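Local structure of glycosyl hydrolase 25 (Streptococcus pneumoniae, 4FF5) at residues K134-F139 with R171-S176. The protein probably hydrolyses glycosidic bonds as a family 25 glycosyl hydrolase, and acts as a virulence factor taking part in host-cell invasion. Sequence-based numbering, arbitrary orientation.
Sequences KAAEVF and RAKLAS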
loop_
_atom_site.group_PDB
_atom_site.type_symbol
_atom_site.label_atom_id
_atom_site.label_comp_id
_atom_site.label_asym_id
_atom_site.label_seq_id
_atom_site.Cartn_x
_atom_site.Cartn_y
_atom_site.Cartn_z
ATOM N N LYS A 134 -0.562 -4.281 -18.771
ATOM C CA LYS A 134 0.909 -4.267 -18.797
ATOM C C LYS A 134 1.454 -3.919 -17.416
ATOM O O LYS A 134 2.310 -4.620 -16.887
ATOM C CB LYS A 134 1.401 -3.246 -19.828
ATOM C CG LYS A 134 2.906 -3.135 -20.006
ATOM C CD LYS A 134 3.197 -2.172 -21.151
ATOM C CE LYS A 134 4.620 -1.644 -21.125
ATOM N NZ LYS A 134 5.623 -2.585 -21.702
ATOM N N ALA A 135 0.948 -2.829 -16.842
ATOM C CA ALA A 135 1.373 -2.374 -15.523
ATOM C C ALA A 135 1.112 -3.421 -14.435
ATOM O O ALA A 135 1.965 -3.651 -13.587
ATOM C CB ALA A 135 0.705 -1.039 -15.185
ATOM N N ALA A 136 -0.064 -4.046 -14.468
ATOM C CA ALA A 136 -0.413 -5.132 -13.543
ATOM C C ALA A 136 0.573 -6.287 -13.666
ATOM O O ALA A 136 0.951 -6.882 -12.670
ATOM C CB ALA A 136 -1.839 -5.620 -13.782
ATOM N N GLU A 137 0.986 -6.607 -14.892
ATOM C CA GLU A 137 1.930 -7.711 -15.068
ATOM C C GLU A 137 3.334 -7.366 -14.559
ATOM O O GLU A 137 3.948 -8.163 -13.849
ATOM C CB GLU A 137 1.955 -8.203 -16.521
ATOM C CG GLU A 137 2.869 -9.404 -16.709
ATOM C CD GLU A 137 2.587 -10.188 -17.973
ATOM O OE1 GLU A 137 1.787 -9.717 -18.812
ATOM O OE2 GLU A 137 3.167 -11.292 -18.111
ATOM N N VAL A 138 3.824 -6.178 -14.916
ATOM C CA VAL A 138 5.109 -5.658 -14.430
ATOM C C VAL A 138 5.173 -5.652 -12.895
ATOM O O VAL A 138 6.222 -5.976 -12.284
ATOM C CB VAL A 138 5.370 -4.231 -14.991
ATOM C CG1 VAL A 138 6.604 -3.587 -14.360
ATOM C CG2 VAL A 138 5.510 -4.265 -16.510
ATOM N N PHE A 139 4.048 -5.276 -12.289
ATOM C CA PHE A 139 3.892 -5.124 -10.829
ATOM C C PHE A 139 3.899 -6.496 -10.194
ATOM O O PHE A 139 4.657 -6.749 -9.274
ATOM C CB PHE A 139 2.567 -4.405 -10.574
ATOM C CG PHE A 139 2.117 -4.354 -9.135
ATOM C CD1 PHE A 139 2.998 -4.011 -8.093
ATOM C CD2 PHE A 139 0.758 -4.521 -8.833
ATOM C CE1 PHE A 139 2.544 -3.922 -6.774
ATOM C CE2 PHE A 139 0.307 -4.413 -7.517
ATOM C CZ PHE A 139 1.196 -4.100 -6.490
ATOM N N ARG A 171 -7.139 -4.767 -11.879
ATOM C CA ARG A 171 -7.513 -5.786 -10.895
ATOM C C ARG A 171 -7.660 -7.199 -11.497
ATOM O O ARG A 171 -7.086 -8.163 -10.983
ATOM C CB ARG A 171 -8.823 -5.392 -10.195
ATOM C CG ARG A 171 -9.116 -6.209 -8.945
ATOM C CD ARG A 171 -10.621 -6.369 -8.698
ATOM N NE ARG A 171 -11.281 -7.021 -9.838
ATOM C CZ ARG A 171 -11.300 -8.334 -10.068
ATOM N NH1 ARG A 171 -10.689 -9.168 -9.237
ATOM N NH2 ARG A 171 -11.919 -8.808 -11.152
ATOM N N ALA A 172 -8.469 -7.303 -12.551
ATOM C CA ALA A 172 -8.698 -8.572 -13.253
ATOM C C ALA A 172 -7.396 -9.214 -13.737
ATOM O O ALA A 172 -7.200 -10.432 -13.601
ATOM C CB ALA A 172 -9.647 -8.362 -14.427
ATOM N N LYS A 173 -6.507 -8.406 -14.314
ATOM C CA LYS A 173 -5.242 -8.950 -14.795
ATOM C C LYS A 173 -4.405 -9.497 -13.638
ATOM O O LYS A 173 -3.856 -10.608 -13.719
ATOM C CB LYS A 173 -4.463 -7.924 -15.620
ATOM C CG LYS A 173 -3.138 -8.446 -16.173
ATOM C CD LYS A 173 -3.381 -9.390 -17.360
ATOM C CE LYS A 173 -2.074 -9.697 -18.076
ATOM N NZ LYS A 173 -2.332 -10.549 -19.269
ATOM N N LEU A 174 -4.334 -8.738 -12.543
ATOM C CA LEU A 174 -3.572 -9.160 -11.378
ATOM C C LEU A 174 -4.099 -10.486 -10.830
ATOM O O LEU A 174 -3.322 -11.383 -10.509
ATOM C CB LEU A 174 -3.652 -8.071 -10.308
ATOM C CG LEU A 174 -2.660 -8.046 -9.159
ATOM C CD1 LEU A 174 -1.234 -8.068 -9.693
ATOM C CD2 LEU A 174 -2.898 -6.813 -8.300
ATOM N N ALA A 175 -5.429 -10.605 -10.751
ATOM C CA ALA A 175 -6.084 -11.853 -10.306
ATOM C C ALA A 175 -5.692 -13.041 -11.179
ATOM O O ALA A 175 -5.280 -14.091 -10.671
ATOM C CB ALA A 175 -7.604 -11.681 -10.290
ATOM N N SER A 176 -5.804 -12.864 -12.491
ATOM C CA SER A 176 -5.492 -13.913 -13.456
ATOM C C SER A 176 -4.019 -14.359 -13.410
ATOM O O SER A 176 -3.696 -15.460 -13.827
ATOM C CB SER A 176 -5.842 -13.457 -14.873
ATOM O OG SER A 176 -4.828 -12.609 -15.380
#
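The phenyl ring of F139 receives the two methyls of L174 obliquely: CD2 of L174 stands 4.1 Å from F139 CE2, and CD1 approaches the neighbouring CD2 of the ring. Both side chains have CG anti to the backbone N (chi1 170° for F139), and with chi2 of the leucine at 54° its branched end lies nearer helix 134-139 than the direction of its CB suggests. L174 CD1 also reaches the backbone, 3.9 Å from A136 O.

At the middle of the interface the small side chain of A136 points at the partner helix, its CB 3.9 Å from K173 CG. This agrees with the axes of the two segments, which run in the same general direction, approach to 8.5 Å and cross at -39°, and with the closest CA pair, A136 and L174, at 5.6 Å. K173 bends at chi2 and then runs extended, crossing the extended E137 obliquely; E137 OE1 lies 4.2 Å from K173 NZ, too long for a salt bridge but probably a favourable attraction. No hydrogen bond joins the two segments; within helix 163-177, S176 OG donates to K173 O in the carbonyl plane, on a lone pair (2.8 Å).

The contact joins consecutive outer helices, 129-143 and 163-177, of the TIM barrel. F170, on helix 163-177 itself, also touches A136 and F139, while F139 further reaches V82 of strand 77-84 and L174 touches I182 of strand 182-186.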